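Local coordinates for enoyl-CoA hydratase/isomerase family protein (Ruegeria pomeroyi, PDB 3L3S) that probably acts as a hydro-lyase on acyl-CoA substrates, as expected of a crotonase-superfamily member linked to fatty acid metabolism, at residues E15-L20 / V51-I56; R44-D49 / A101-P106; A131-R136 / L189-L194. All blocks are in the same frame, centred on the assembly; numbering follows the deposited sequence.

Contact 1: E15-L20 / V51-I56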
loop_
_atom_site.group_PDB
_atom_site.type_symbol
_atom_site.label_atom_id
_atom_site.label_comp_id
_atom_site.label_asym_id
_atom_site.label_seq_id
_atom_site.Cartn_x
_atom_site.Cartn_y
_atom_site.Cartn_z
ATOM N N GLU B 15 0.961 19.277 -29.455
ATOM C CA GLU B 15 1.846 19.892 -28.449
ATOM C C GLU B 15 2.505 18.873 -27.495
ATOM O O GLU B 15 2.409 18.995 -26.269
ATOM C CB GLU B 15 1.106 20.987 -27.647
ATOM C CG GLU B 15 0.580 22.183 -28.452
ATOM C CD GLU B 15 -0.031 23.273 -27.564
ATOM O OE1 GLU B 15 -0.784 22.942 -26.615
ATOM O OE2 GLU B 15 0.243 24.468 -27.816
ATOM N N GLY B 16 3.110 17.838 -28.081
ATOM C CA GLY B 16 3.770 16.797 -27.304
ATOM C C GLY B 16 2.883 15.692 -26.736
ATOM O O GLY B 16 3.383 14.658 -26.287
ATOM N N VAL B 17 1.572 15.913 -26.756
ATOM C CA VAL B 17 0.599 14.955 -26.248
ATOM C C VAL B 17 0.114 14.022 -27.356
ATOM O O VAL B 17 -0.425 14.485 -28.360
ATOM C CB VAL B 17 -0.624 15.686 -25.626
ATOM C CG1 VAL B 17 -1.528 14.711 -24.894
ATOM C CG2 VAL B 17 -0.169 16.793 -24.698
ATOM N N LEU B 18 0.334 12.719 -27.171
ATOM C CA LEU B 18 -0.109 11.689 -28.120
ATOM C C LEU B 18 -1.319 10.935 -27.552
ATOM O O LEU B 18 -1.208 10.172 -26.584
ATOM C CB LEU B 18 1.031 10.710 -28.470
ATOM C CG LEU B 18 0.747 9.456 -29.323
ATOM C CD1 LEU B 18 0.140 9.774 -30.692
ATOM C CD2 LEU B 18 2.025 8.686 -29.502
ATOM N N THR B 19 -2.469 11.158 -28.175
ATOM C CA THR B 19 -3.708 10.527 -27.763
ATOM C C THR B 19 -3.980 9.299 -28.607
ATOM O O THR B 19 -3.997 9.361 -29.838
ATOM C CB THR B 19 -4.894 11.525 -27.796
ATOM O OG1 THR B 19 -4.623 12.594 -26.883
ATOM C CG2 THR B 19 -6.204 10.862 -27.376
ATOM N N LEU B 20 -4.102 8.175 -27.903
ATOM C CA LEU B 20 -4.387 6.872 -28.472
ATOM C C LEU B 20 -5.870 6.623 -28.236
ATOM O O LEU B 20 -6.312 6.395 -27.101
ATOM C CB LEU B 20 -3.521 5.794 -27.805
ATOM C CG LEU B 20 -1.991 5.938 -27.917
ATOM C CD1 LEU B 20 -1.264 4.774 -27.222
ATOM C CD2 LEU B 20 -1.577 6.016 -29.370
ATOM N N VAL B 51 6.965 13.053 -29.126
ATOM C CA VAL B 51 5.977 12.502 -28.196
ATOM C C VAL B 51 6.524 12.636 -26.773
ATOM O O VAL B 51 7.517 12.003 -26.419
ATOM C CB VAL B 51 5.688 11.010 -28.502
ATOM C CG1 VAL B 51 4.736 10.406 -27.449
ATOM C CG2 VAL B 51 5.100 10.872 -29.900
ATOM N N HIS B 52 5.876 13.475 -25.973
ATOM C CA HIS B 52 6.296 13.706 -24.597
ATOM C C HIS B 52 5.423 12.956 -23.592
ATOM O O HIS B 52 5.925 12.449 -22.593
ATOM C CB HIS B 52 6.289 15.205 -24.274
ATOM C CG HIS B 52 7.294 16.021 -25.041
ATOM N ND1 HIS B 52 7.489 17.363 -24.795
ATOM C CD2 HIS B 52 8.131 15.704 -26.059
ATOM C CE1 HIS B 52 8.395 17.838 -25.632
ATOM N NE2 HIS B 52 8.801 16.852 -26.409
ATOM N N VAL B 53 4.111 12.931 -23.836
ATOM C CA VAL B 53 3.146 12.251 -22.960
ATOM C C VAL B 53 2.117 11.431 -23.743
ATOM O O VAL B 53 1.753 11.785 -24.869
ATOM C CB VAL B 53 2.396 13.246 -22.010
ATOM C CG1 VAL B 53 3.300 13.738 -20.922
ATOM C CG2 VAL B 53 1.915 14.438 -22.758
ATOM N N LEU B 54 1.676 10.324 -23.149
ATOM C CA LEU B 54 0.690 9.430 -23.759
ATOM C C LEU B 54 -0.659 9.481 -23.059
ATOM O O LEU B 54 -0.722 9.502 -21.826
ATOM C CB LEU B 54 1.165 7.969 -23.714
ATOM C CG LEU B 54 2.273 7.337 -24.559
ATOM C CD1 LEU B 54 1.837 7.297 -25.992
ATOM C CD2 LEU B 54 3.605 8.045 -24.390
ATOM N N VAL B 55 -1.728 9.536 -23.855
ATOM C CA VAL B 55 -3.103 9.516 -23.350
ATOM C C VAL B 55 -3.798 8.345 -24.046
ATOM O O VAL B 55 -3.721 8.215 -25.260
ATOM C CB VAL B 55 -3.898 10.836 -23.616
ATOM C CG1 VAL B 55 -5.365 10.673 -23.183
ATOM C CG2 VAL B 55 -3.280 12.016 -22.851
ATOM N N ILE B 56 -4.385 7.450 -23.251
ATOM C CA ILE B 56 -5.106 6.280 -23.752
ATOM C C ILE B 56 -6.590 6.501 -23.465
ATOM O O ILE B 56 -7.026 6.509 -22.315
ATOM C CB ILE B 56 -4.584 4.964 -23.102
ATOM C CG1 ILE B 56 -3.111 4.756 -23.483
ATOM C CG2 ILE B 56 -5.415 3.759 -23.572
ATOM C CD1 ILE B 56 -2.418 3.609 -22.774
#

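Contact 2: R44-D49 / A101-P106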
loop_
_atom_site.group_PDB
_atom_site.type_symbol
_atom_site.label_atom_id
_atom_site.label_comp_id
_atom_site.label_asym_id
_atom_site.label_seq_id
_atom_site.Cartn_x
_atom_site.Cartn_y
_atom_site.Cartn_z
ATOM N N ARG B 44 6.918 3.144 -30.981
ATOM C CA ARG B 44 7.197 4.321 -31.794
ATOM C C ARG B 44 7.170 5.587 -30.954
ATOM O O ARG B 44 7.961 6.494 -31.187
ATOM C CB ARG B 44 6.195 4.434 -32.952
ATOM C CG ARG B 44 6.359 3.357 -34.031
ATOM C CD ARG B 44 5.393 3.529 -35.209
ATOM N NE ARG B 44 3.994 3.266 -34.860
ATOM C CZ ARG B 44 3.003 4.148 -34.981
ATOM N NH1 ARG B 44 3.232 5.377 -35.446
ATOM N NH2 ARG B 44 1.778 3.806 -34.614
ATOM N N ALA B 45 6.295 5.619 -29.949
ATOM C CA ALA B 45 6.154 6.770 -29.052
ATOM C C ALA B 45 7.351 6.932 -28.125
ATOM O O ALA B 45 7.809 8.052 -27.883
ATOM C CB ALA B 45 4.886 6.652 -28.239
HETATM N N MSE B 46 7.867 5.804 -27.633
HETATM C CA MSE B 46 9.024 5.789 -26.736
HETATM C C MSE B 46 10.328 6.138 -27.447
HETATM O O MSE B 46 11.318 6.489 -26.794
HETATM C CB MSE B 46 9.137 4.438 -26.028
HETATM C CG MSE B 46 8.258 4.344 -24.802
HETATM SE SE MSE B 46 7.898 2.541 -24.134
HETATM C CE MSE B 46 9.715 1.831 -23.949
ATOM N N GLY B 47 10.297 6.077 -28.781
ATOM C CA GLY B 47 11.459 6.393 -29.595
ATOM C C GLY B 47 11.359 7.725 -30.320
ATOM O O GLY B 47 12.318 8.148 -30.967
ATOM N N ASP B 48 10.222 8.404 -30.173
ATOM C CA ASP B 48 9.955 9.695 -30.817
ATOM C C ASP B 48 10.120 10.856 -29.820
ATOM O O ASP B 48 9.381 10.951 -28.840
ATOM C CB ASP B 48 8.528 9.672 -31.397
ATOM C CG ASP B 48 8.275 10.741 -32.459
ATOM O OD1 ASP B 48 9.029 11.740 -32.540
ATOM O OD2 ASP B 48 7.282 10.580 -33.210
ATOM N N ASP B 49 11.052 11.762 -30.122
ATOM C CA ASP B 49 11.353 12.937 -29.291
ATOM C C ASP B 49 10.203 13.944 -29.252
ATOM O O ASP B 49 10.133 14.773 -28.340
ATOM C CB ASP B 49 12.609 13.655 -29.804
ATOM C CG ASP B 49 13.904 12.937 -29.445
ATOM O OD1 ASP B 49 13.973 11.693 -29.557
ATOM O OD2 ASP B 49 14.875 13.637 -29.075
ATOM N N ALA B 101 3.698 0.053 -18.326
ATOM C CA ALA B 101 3.872 0.428 -16.926
ATOM C C ALA B 101 5.297 0.900 -16.670
ATOM O O ALA B 101 5.502 1.807 -15.865
ATOM C CB ALA B 101 3.511 -0.719 -16.011
ATOM N N HIS B 102 6.257 0.320 -17.397
ATOM C CA HIS B 102 7.683 0.680 -17.284
ATOM C C HIS B 102 8.101 1.765 -18.298
ATOM O O HIS B 102 9.296 2.041 -18.465
ATOM C CB HIS B 102 8.589 -0.552 -17.464
ATOM C CG HIS B 102 8.648 -1.470 -16.274
ATOM N ND1 HIS B 102 8.033 -1.194 -15.071
ATOM C CD2 HIS B 102 9.249 -2.674 -16.117
ATOM C CE1 HIS B 102 8.250 -2.188 -14.227
ATOM N NE2 HIS B 102 8.984 -3.100 -14.838
ATOM N N CYS B 103 7.119 2.381 -18.960
ATOM C CA CYS B 103 7.359 3.435 -19.951
ATOM C C CYS B 103 7.834 4.722 -19.267
ATOM O O CYS B 103 7.130 5.257 -18.417
ATOM C CB CYS B 103 6.079 3.704 -20.751
ATOM S SG CYS B 103 6.185 5.004 -22.010
ATOM N N PRO B 104 9.040 5.224 -19.625
ATOM C CA PRO B 104 9.634 6.448 -19.060
ATOM C C PRO B 104 8.767 7.698 -19.216
ATOM O O PRO B 104 8.820 8.587 -18.374
ATOM C CB PRO B 104 10.932 6.592 -19.847
ATOM C CG PRO B 104 11.284 5.197 -20.164
ATOM C CD PRO B 104 9.974 4.625 -20.596
ATOM N N LYS B 105 7.986 7.749 -20.299
ATOM C CA LYS B 105 7.083 8.867 -20.600
ATOM C C LYS B 105 5.732 8.650 -19.908
ATOM O O LYS B 105 5.249 7.516 -19.860
ATOM C CB LYS B 105 6.905 9.006 -22.117
ATOM C CG LYS B 105 8.187 9.433 -22.795
ATOM C CD LYS B 105 8.117 9.452 -24.291
ATOM C CE LYS B 105 9.540 9.477 -24.850
ATOM N NZ LYS B 105 9.558 9.688 -26.313
ATOM N N PRO B 106 5.131 9.714 -19.325
ATOM C CA PRO B 106 3.833 9.611 -18.631
ATOM C C PRO B 106 2.684 9.075 -19.467
ATOM O O PRO B 106 2.517 9.454 -20.623
ATOM C CB PRO B 106 3.551 11.047 -18.203
ATOM C CG PRO B 106 4.891 11.620 -18.012
ATOM C CD PRO B 106 5.652 11.090 -19.206
#

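Contact 3: A131-R136 / L189-L194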
loop_
_atom_site.group_PDB
_atom_site.type_symbol
_atom_site.label_atom_id
_atom_site.label_comp_id
_atom_site.label_asym_id
_atom_site.label_seq_id
_atom_site.Cartn_x
_atom_site.Cartn_y
_atom_site.Cartn_z
ATOM N N ALA B 131 -11.463 9.528 -14.148
ATOM C CA ALA B 131 -12.787 9.051 -14.497
ATOM C C ALA B 131 -13.933 10.022 -14.276
ATOM O O ALA B 131 -13.790 11.044 -13.599
ATOM C CB ALA B 131 -13.061 7.741 -13.770
ATOM N N SER B 132 -15.056 9.706 -14.920
ATOM C CA SER B 132 -16.308 10.459 -14.812
ATOM C C SER B 132 -17.082 9.694 -13.731
ATOM O O SER B 132 -16.688 8.576 -13.396
ATOM C CB SER B 132 -17.070 10.419 -16.153
ATOM O OG SER B 132 -17.802 9.210 -16.342
ATOM N N PRO B 133 -18.162 10.281 -13.154
ATOM C CA PRO B 133 -18.910 9.542 -12.122
ATOM C C PRO B 133 -19.581 8.238 -12.546
ATOM O O PRO B 133 -19.690 7.321 -11.736
ATOM C CB PRO B 133 -19.924 10.567 -11.641
ATOM C CG PRO B 133 -19.153 11.810 -11.706
ATOM C CD PRO B 133 -18.527 11.710 -13.084
ATOM N N ALA B 134 -19.949 8.136 -13.823
ATOM C CA ALA B 134 -20.602 6.944 -14.379
ATOM C C ALA B 134 -19.672 5.743 -14.619
ATOM O O ALA B 134 -20.137 4.648 -14.959
ATOM C CB ALA B 134 -21.313 7.305 -15.666
ATOM N N ALA B 135 -18.372 5.945 -14.414
ATOM C CA ALA B 135 -17.374 4.900 -14.617
ATOM C C ALA B 135 -17.451 3.748 -13.613
ATOM O O ALA B 135 -17.459 3.966 -12.395
ATOM C CB ALA B 135 -15.969 5.500 -14.640
ATOM N N ARG B 136 -17.597 2.536 -14.152
ATOM C CA ARG B 136 -17.673 1.316 -13.354
ATOM C C ARG B 136 -16.439 0.462 -13.619
ATOM O O ARG B 136 -15.785 0.596 -14.656
ATOM C CB ARG B 136 -18.972 0.554 -13.601
ATOM C CG ARG B 136 -20.229 1.284 -13.099
ATOM C CD ARG B 136 -21.514 0.561 -13.504
ATOM N NE ARG B 136 -21.489 0.115 -14.903
ATOM C CZ ARG B 136 -22.125 0.702 -15.916
ATOM N NH1 ARG B 136 -22.868 1.789 -15.723
ATOM N NH2 ARG B 136 -22.007 0.195 -17.135
ATOM N N LEU B 189 -14.064 13.624 -12.061
ATOM C CA LEU B 189 -14.469 14.901 -12.643
ATOM C C LEU B 189 -15.792 14.822 -13.412
ATOM O O LEU B 189 -16.145 13.748 -13.920
ATOM C CB LEU B 189 -13.369 15.417 -13.580
ATOM C CG LEU B 189 -12.194 16.017 -12.811
ATOM C CD1 LEU B 189 -10.985 15.131 -13.004
ATOM C CD2 LEU B 189 -11.962 17.455 -13.201
ATOM N N PRO B 190 -16.579 15.935 -13.454
ATOM C CA PRO B 190 -17.849 15.905 -14.202
ATOM C C PRO B 190 -17.521 15.648 -15.681
ATOM O O PRO B 190 -16.537 16.193 -16.194
ATOM C CB PRO B 190 -18.433 17.308 -13.959
ATOM C CG PRO B 190 -17.253 18.140 -13.508
ATOM C CD PRO B 190 -16.483 17.182 -12.668
ATOM N N GLU B 191 -18.296 14.770 -16.324
ATOM C CA GLU B 191 -18.058 14.358 -17.721
ATOM C C GLU B 191 -17.864 15.393 -18.813
ATOM O O GLU B 191 -17.343 15.063 -19.876
ATOM C CB GLU B 191 -19.034 13.268 -18.184
ATOM C CG GLU B 191 -20.434 13.361 -17.643
ATOM C CD GLU B 191 -20.621 12.644 -16.307
ATOM O OE1 GLU B 191 -20.806 11.408 -16.311
ATOM O OE2 GLU B 191 -20.607 13.324 -15.257
ATOM N N ALA B 192 -18.228 16.641 -18.522
ATOM C CA ALA B 192 -18.063 17.753 -19.460
ATOM C C ALA B 192 -16.671 18.369 -19.283
ATOM O O ALA B 192 -16.110 18.935 -20.219
ATOM C CB ALA B 192 -19.147 18.810 -19.235
ATOM N N ALA B 193 -16.103 18.188 -18.094
ATOM C CA ALA B 193 -14.785 18.722 -17.750
ATOM C C ALA B 193 -13.638 17.721 -17.869
ATOM O O ALA B 193 -12.480 18.125 -17.879
ATOM C CB ALA B 193 -14.811 19.309 -16.347
ATOM N N LEU B 194 -13.974 16.434 -18.000
ATOM C CA LEU B 194 -12.997 15.340 -18.099
ATOM C C LEU B 194 -11.978 15.458 -19.236
ATOM O O LEU B 194 -10.779 15.312 -19.003
ATOM C CB LEU B 194 -13.706 13.974 -18.156
ATOM C CG LEU B 194 -12.890 12.695 -17.905
ATOM C CD1 LEU B 194 -12.247 12.710 -16.515
ATOM C CD2 LEU B 194 -13.774 11.475 -18.043
#

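Contact 1: E15-L20 / V51-I56
G16 to L20 runs parallel to H52 to I56, the short strand axes 4.6 Å apart at closest and 22° from each other. G16 O starts the pairing by accepting two backbone N-H groups: H52 N at 2.8 Å comes in the carbonyl plane on a lone pair, and V53 N is tilted out of that plane. L18 N then donates to V53 O, V55 N to L18 O, and L20 N to V55 O, this last at 2.7 Å and nearly straight. On the face carrying V17, T19, V53 and V55, V17 divides its branches: CG2 meets V53 CG2 at 3.7 Å, while CG1, anti to the backbone N (chi1 -171°), meets V55 CG2. T19 lies alongside V55, with OG1 3.8 Å from V55 CB. This face is covered by helix 194-207. L18 and L20 point to the other face. L18 CD2 is wedged between V51 CG2 and L54 CD1, 3.8 Å from each, and L20 CD1 touches L54 CD1 and I56 CG1 more loosely. A41 and A45 of helix 32-45 pack against this side; that helix links the two parallel strands, a beta-alpha-beta unit of the crotonase fold.

Contact 2: R44-D49 / A101-P106
K105 NZ donates a hydrogen bond to A45 O, 2.9 Å away and in the plane of that carbonyl. A second backbone oxygen, D48 O, lies 2.8 Å from K105 NZ, and V51 O, just beyond the segment, accepts another hydrogen bond from the same ammonium group. The chain of K105 is extended beyond CG, with chi2 to chi4 all near anti, which carries NZ to the loop after helix 32-45; CE passes 3.8 Å from A45 O. Apart from the lysine, selenomethionine M46 packs on C103: CG of M46 is 3.5 Å from C103 SG, and SE of M46 lies 3.7 Å from that sulfur. The M46 chain bends at chi3 (53°), and its CE only grazes P104 CD at 4.4 Å. L54 of strand 53-58 and R214 of helix 210-223 also touch the lysine side chain. The carboxylates of D48 and D49 stand off, D49 OD1 being 5.8 Å from K105 NZ; D48 OD1 instead takes the N-H of H50. The positive charge is probably met mainly by backbone carbonyl oxygens, with the two acidic groups adding at most a longer-range electrostatic pull.

Contact 3: A131-R136 / L189-L194
A131 O accepts the N-H of L189 at 3.0 Å in a nearly straight bond, the one hydrogen bond between 131-136 and 189-194. One residue further on, the direction of donation reverses: S132 CA makes a CA-H...O contact of 3.4 Å with L189 O. P133 CD also packs close to that oxygen, at 3.2 Å. E191 reaches back over this part of the loop. Its chain is bent at chi2 (-88°), which turns CD toward the neighbouring segment, and its carboxylate is divided between two residues: OE2 sits 3.4 Å from P133 CD, while OE1 is 3.7 Å from S132 OG, with A134 CB a little farther off. S132 OG has a weak hydrogen bond of its own to E112 O.

L194, the first residue of helix 194-207, supplies the apolar part. Its CG is anti to the backbone N (chi1 -165°), and the two methyls lie on the same side of the A131-S132 peptide, CD1 at 3.7 Å from A131 O and CD2 at 3.9 Å from S132 CB. An alanine here would probably open a gap beside that peptide, leaving A131 O and S132 CB without the two methyls that pack on them.

Farther out, each segment has its own internal bracing. S132 to A135 forms a type I beta turn, closed by A135 N donating to S132 O, while A193 N bonds back to P190 O just before the helix begins. The turn leads from strand 128-131 toward strand 137-138, and the partner segment links strand 187-188 to helix 194-207. The contact thus extends the pairing of the last two parallel strands of the six-stranded sheet, with L110 of strand 107-111 also packing on L194.

Contacts 1 and 2 adjoin, their centres 10 Å apart, and their segments alternate along the chain. The 51-56 segment is the bridge: K105 reaches its first residue (NZ to V51 O, 3.1 Å), and L54 N probably donates a hydrogen bond to P106 O at 2.8 Å, so the strand paired with 17-22 on one flank meets the entry to strand 107-111 on the other. Contact 3 follows later in the chain, its centre about 20 Å from that of contact 1 and about 27 Å from that of contact 2, without touching either. The same six-stranded sheet still relates it to contact 1, and helix 194-207 packs against both: V198, A202, L205 and A206 at contact 1, L194 at contact 3.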